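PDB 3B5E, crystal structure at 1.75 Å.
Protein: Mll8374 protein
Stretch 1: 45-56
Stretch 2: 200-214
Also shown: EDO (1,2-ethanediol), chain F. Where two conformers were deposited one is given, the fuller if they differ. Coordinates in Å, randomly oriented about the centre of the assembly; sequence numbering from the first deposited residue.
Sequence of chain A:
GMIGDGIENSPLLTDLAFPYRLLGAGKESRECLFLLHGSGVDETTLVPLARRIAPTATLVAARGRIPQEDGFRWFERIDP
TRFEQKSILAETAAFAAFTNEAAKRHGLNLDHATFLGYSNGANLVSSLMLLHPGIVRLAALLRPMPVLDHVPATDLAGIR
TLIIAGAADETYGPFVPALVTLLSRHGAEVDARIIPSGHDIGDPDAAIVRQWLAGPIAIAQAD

Stretch 1 (45-56) TLVPLARRIAPT
Stretch 2 (200-214) DIGDPDAAIVRQWLA

Two helices of one chain, 47-53 and 203-214, pack side by side in the same general direction, their axes 8.9 Å apart at closest approach and crossing at -41°. The strongest polar contact is a salt bridge between Arg52 NE and Asp203 OD1, 2.7 Å apart. The oxygen lies over one face of the guanidinium, well out of its plane, so charge alone draws the pair together and no N-H points at it. Arg52 (chi1 m, chi2 t, chi3 m) starts sideways from its helix and brings its end nearer to stretch 2; Asp203 (m) does likewise, and both remain exposed. Farther along, the only hydrogen bond across the stretches runs from Arg210 NH1 to Ile53 O, 3.1 Å with an N-H...O angle of 150°, the carbonyl lying at the guanidinium edge. Ile53 is the last residue of its helix, and Ala54 leaves helical phi/psi at -148/80. Arg210 reaches this carbonyl with chi1 off-well at -104°, chi2 t and chi3 p; its aliphatic part also packs against the backbone, CD lying 3.5 Å from Arg52 O.

The register is set where Ile53 and Arg210 have their CA atoms 5.3 Å apart. Here Ile53 (m, t) is the central knob, seated among Ala206, Val209, Arg210 and Leu213. Its CG1 lies 3.9 Å from Ala206 CB, its CD1 3.7 Å from Val209 CB and its CG2 3.7 Å from Leu213 CD1. Ala206 points toward stretch 1, and its side chain is a single methyl; Ile53 CG1 lies 3.8 Å from Ala206 CA, so the isoleucine packs against the helix backbone itself. Val209 (t) and Leu213 (m, t) also point toward stretch 1. Leu49 (t, p), one turn before Ile53, points toward stretch 2, with CD1 3.9 Å from Ala206 CB and 3.4 Å from Gly202 O.

At the start of the second helix, Ile201 is extended (-118/162), and its side chain (p, t) points toward stretch 1. Its CD1 meets Leu46 CD2 at 3.6 Å and Leu49 CD2 at 4.0 Å; Leu46 (m, t) sets out sideways before its end turns nearer. Gly202, at the N-cap with phi/psi -177/-155, donates its N to Asp205 OD2 at 2.9 Å, while its O accepts from Ala206 N at 3.2 Å. Altogether 525 Å² is buried between the stretches, counting both sides, with aliphatic side chains inside and the arginines along the exposed margin. Away from this contact, Asp200 N donates to O1 of 1,2-ethanediol at 3.1 Å.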

# COMPACT_ATOMS: atom_id res chain seq x y z
N THR A 45 -7.98 6.75 -7.47
CA THR A 45 -7.79 7.82 -6.48
C THR A 45 -6.33 8.16 -6.14
O THR A 45 -6.03 9.31 -5.84
CB THR A 45 -8.63 7.59 -5.20
OG1 THR A 45 -8.26 6.35 -4.60
CG2 THR A 45 -10.13 7.59 -5.49
N LEU A 46 -5.43 7.18 -6.21
CA LEU A 46 -4.02 7.43 -5.91
C LEU A 46 -3.18 7.72 -7.16
O LEU A 46 -1.98 7.98 -7.05
CB LEU A 46 -3.42 6.25 -5.14
CG LEU A 46 -3.93 5.91 -3.73
CD1 LEU A 46 -3.07 4.85 -3.15
CD2 LEU A 46 -3.94 7.19 -2.84
N VAL A 47 -3.81 7.70 -8.35
CA VAL A 47 -3.07 7.88 -9.59
C VAL A 47 -2.43 9.29 -9.70
O VAL A 47 -1.27 9.41 -10.03
CB VAL A 47 -3.92 7.47 -10.85
CG1 VAL A 47 -3.22 7.89 -12.15
CG2 VAL A 47 -4.18 5.96 -10.86
N PRO A 48 -3.19 10.35 -9.40
CA PRO A 48 -2.55 11.68 -9.37
C PRO A 48 -1.34 11.79 -8.42
O PRO A 48 -0.31 12.32 -8.80
CB PRO A 48 -3.70 12.60 -8.98
CG PRO A 48 -4.94 11.86 -9.42
CD PRO A 48 -4.62 10.44 -9.08
N LEU A 49 -1.45 11.27 -7.21
CA LEU A 49 -0.31 11.27 -6.29
C LEU A 49 0.87 10.48 -6.87
O LEU A 49 2.02 10.94 -6.84
CB LEU A 49 -0.75 10.65 -4.96
CG LEU A 49 0.19 10.68 -3.76
CD1 LEU A 49 0.06 12.05 -3.10
CD2 LEU A 49 -0.18 9.56 -2.79
N ALA A 50 0.58 9.29 -7.37
CA ALA A 50 1.59 8.40 -7.96
C ALA A 50 2.36 9.07 -9.09
O ALA A 50 3.58 8.92 -9.18
CB ALA A 50 0.94 7.09 -8.45
N ARG A 51 1.65 9.81 -9.93
CA ARG A 51 2.27 10.53 -11.04
C ARG A 51 3.18 11.65 -10.57
O ARG A 51 4.21 11.90 -11.18
CB ARG A 51 1.22 11.13 -11.96
CG ARG A 51 0.65 10.13 -12.93
CD ARG A 51 -0.20 10.83 -13.99
NE ARG A 51 -1.40 11.44 -13.43
CZ ARG A 51 -2.62 11.40 -13.99
NH1 ARG A 51 -2.82 10.76 -15.14
NH2 ARG A 51 -3.63 11.98 -13.38
N ARG A 52 2.79 12.34 -9.50
CA ARG A 52 3.65 13.34 -8.89
C ARG A 52 4.93 12.67 -8.37
O ARG A 52 6.03 13.20 -8.56
CB ARG A 52 2.92 14.11 -7.76
CG ARG A 52 1.65 14.84 -8.23
CD ARG A 52 1.11 15.88 -7.23
NE ARG A 52 0.35 15.34 -6.09
CZ ARG A 52 -0.97 15.19 -6.03
NH1 ARG A 52 -1.77 15.51 -7.04
NH2 ARG A 52 -1.51 14.69 -4.92
N ILE A 53 4.78 11.50 -7.76
CA ILE A 53 5.92 10.76 -7.18
C ILE A 53 6.88 10.23 -8.26
O ILE A 53 8.10 10.40 -8.15
CB ILE A 53 5.47 9.60 -6.27
CG1 ILE A 53 4.76 10.16 -5.03
CG2 ILE A 53 6.66 8.71 -5.83
CD1 ILE A 53 3.97 9.13 -4.23
N ALA A 54 6.32 9.59 -9.29
CA ALA A 54 7.12 8.87 -10.27
C ALA A 54 6.40 8.94 -11.63
O ALA A 54 5.71 8.02 -12.03
CB ALA A 54 7.32 7.45 -9.85
N PRO A 55 6.54 10.07 -12.32
CA PRO A 55 5.74 10.26 -13.55
C PRO A 55 5.93 9.26 -14.70
O PRO A 55 5.13 9.28 -15.64
CB PRO A 55 6.14 11.67 -14.02
CG PRO A 55 7.31 12.05 -13.23
CD PRO A 55 7.40 11.22 -12.01
N THR A 56 6.98 8.45 -14.66
CA THR A 56 7.27 7.50 -15.73
C THR A 56 7.27 6.05 -15.25
O THR A 56 7.56 5.14 -16.03
CB THR A 56 8.59 7.83 -16.45
OG1 THR A 56 9.70 7.66 -15.57
CG2 THR A 56 8.57 9.26 -17.08
N ASP A 200 -6.16 13.22 5.54
CA ASP A 200 -6.11 13.38 4.10
C ASP A 200 -4.66 13.38 3.63
O ASP A 200 -3.76 13.79 4.37
CB ASP A 200 -6.75 14.71 3.64
CG ASP A 200 -8.29 14.69 3.65
OD1 ASP A 200 -8.92 13.64 3.95
OD2 ASP A 200 -8.87 15.76 3.33
N ILE A 201 -4.47 12.98 2.38
CA ILE A 201 -3.15 12.93 1.80
C ILE A 201 -3.07 13.87 0.63
O ILE A 201 -4.08 14.30 0.07
CB ILE A 201 -2.75 11.49 1.39
CG1 ILE A 201 -3.79 10.87 0.44
CG2 ILE A 201 -2.50 10.60 2.66
CD1 ILE A 201 -3.30 9.60 -0.26
N GLY A 202 -1.85 14.21 0.24
CA GLY A 202 -1.67 15.25 -0.76
C GLY A 202 -0.23 15.49 -1.15
O GLY A 202 0.61 14.63 -1.00
N ASP A 203 0.06 16.69 -1.62
CA ASP A 203 1.41 17.01 -2.07
C ASP A 203 2.54 16.83 -1.06
O ASP A 203 3.63 16.38 -1.45
CB ASP A 203 1.47 18.44 -2.62
CG ASP A 203 0.57 18.64 -3.87
OD1 ASP A 203 0.49 17.70 -4.72
OD2 ASP A 203 -0.04 19.76 -3.96
N PRO A 204 2.32 17.18 0.22
CA PRO A 204 3.36 16.87 1.21
C PRO A 204 3.75 15.39 1.27
O PRO A 204 4.92 15.07 1.47
CB PRO A 204 2.75 17.32 2.55
CG PRO A 204 1.69 18.29 2.17
CD PRO A 204 1.15 17.82 0.85
N ASP A 205 2.78 14.50 1.11
CA ASP A 205 3.06 13.07 1.07
C ASP A 205 3.89 12.68 -0.13
O ASP A 205 4.87 11.96 0.01
CB ASP A 205 1.77 12.25 1.11
CG ASP A 205 0.96 12.57 2.34
OD1 ASP A 205 1.30 11.97 3.37
OD2 ASP A 205 0.07 13.46 2.31
N ALA A 206 3.51 13.21 -1.29
CA ALA A 206 4.25 12.93 -2.54
C ALA A 206 5.70 13.40 -2.46
O ALA A 206 6.60 12.68 -2.88
CB ALA A 206 3.59 13.61 -3.69
N ALA A 207 5.91 14.59 -1.92
CA ALA A 207 7.25 15.11 -1.76
C ALA A 207 8.13 14.18 -0.91
O ALA A 207 9.28 13.89 -1.23
CB ALA A 207 7.20 16.49 -1.13
N ILE A 208 7.57 13.71 0.20
CA ILE A 208 8.31 12.79 1.07
C ILE A 208 8.58 11.44 0.40
O ILE A 208 9.71 10.94 0.47
CB ILE A 208 7.59 12.57 2.41
CG1 ILE A 208 7.69 13.85 3.28
CG2 ILE A 208 8.17 11.39 3.16
CD1 ILE A 208 6.77 13.84 4.52
N VAL A 209 7.57 10.84 -0.23
CA VAL A 209 7.77 9.53 -0.90
C VAL A 209 8.91 9.65 -1.97
O VAL A 209 9.80 8.80 -2.07
CB VAL A 209 6.48 8.97 -1.54
CG1 VAL A 209 6.78 7.63 -2.26
CG2 VAL A 209 5.34 8.82 -0.51
N ARG A 210 8.88 10.72 -2.74
CA ARG A 210 9.92 11.01 -3.72
C ARG A 210 11.30 11.08 -3.13
O ARG A 210 12.23 10.45 -3.64
CB ARG A 210 9.66 12.33 -4.39
CG ARG A 210 9.15 12.18 -5.73
CD ARG A 210 8.62 13.49 -6.21
NE ARG A 210 9.67 14.24 -6.85
CZ ARG A 210 10.15 14.00 -8.07
NH1 ARG A 210 9.68 12.99 -8.80
NH2 ARG A 210 11.11 14.77 -8.55
N GLN A 211 11.40 11.86 -2.05
CA GLN A 211 12.65 12.05 -1.27
C GLN A 211 13.18 10.72 -0.69
O GLN A 211 14.38 10.47 -0.65
CB GLN A 211 12.39 13.08 -0.14
CG GLN A 211 12.34 14.55 -0.63
CD GLN A 211 11.48 15.55 0.22
OE1 GLN A 211 10.86 15.21 1.25
NE2 GLN A 211 11.43 16.80 -0.26
N TRP A 212 12.26 9.89 -0.22
CA TRP A 212 12.58 8.57 0.33
C TRP A 212 13.03 7.61 -0.77
O TRP A 212 14.01 6.89 -0.58
CB TRP A 212 11.35 8.03 1.01
CG TRP A 212 11.42 6.64 1.50
CD1 TRP A 212 12.03 6.19 2.62
CD2 TRP A 212 10.76 5.52 0.93
NE1 TRP A 212 11.82 4.83 2.76
CE2 TRP A 212 11.04 4.40 1.73
CE3 TRP A 212 9.95 5.35 -0.21
CZ2 TRP A 212 10.54 3.13 1.44
CZ3 TRP A 212 9.46 4.09 -0.50
CH2 TRP A 212 9.76 3.00 0.32
N LEU A 213 12.36 7.65 -1.91
CA LEU A 213 12.74 6.82 -3.06
C LEU A 213 14.13 7.21 -3.59
O LEU A 213 14.91 6.32 -3.98
CB LEU A 213 11.70 6.90 -4.19
CG LEU A 213 10.38 6.16 -3.97
CD1 LEU A 213 9.45 6.42 -5.13
CD2 LEU A 213 10.61 4.66 -3.76
N ALA A 214 14.42 8.52 -3.62
CA ALA A 214 15.72 9.03 -4.07
C ALA A 214 16.85 8.62 -3.12
O ALA A 214 18.00 8.59 -3.53
CB ALA A 214 15.69 10.54 -4.24
C1 EDO F . -8.26 15.32 7.09
O1 EDO F . -6.98 15.95 6.77
C2 EDO F . -8.71 15.44 8.55
O2 EDO F . -8.13 14.42 9.39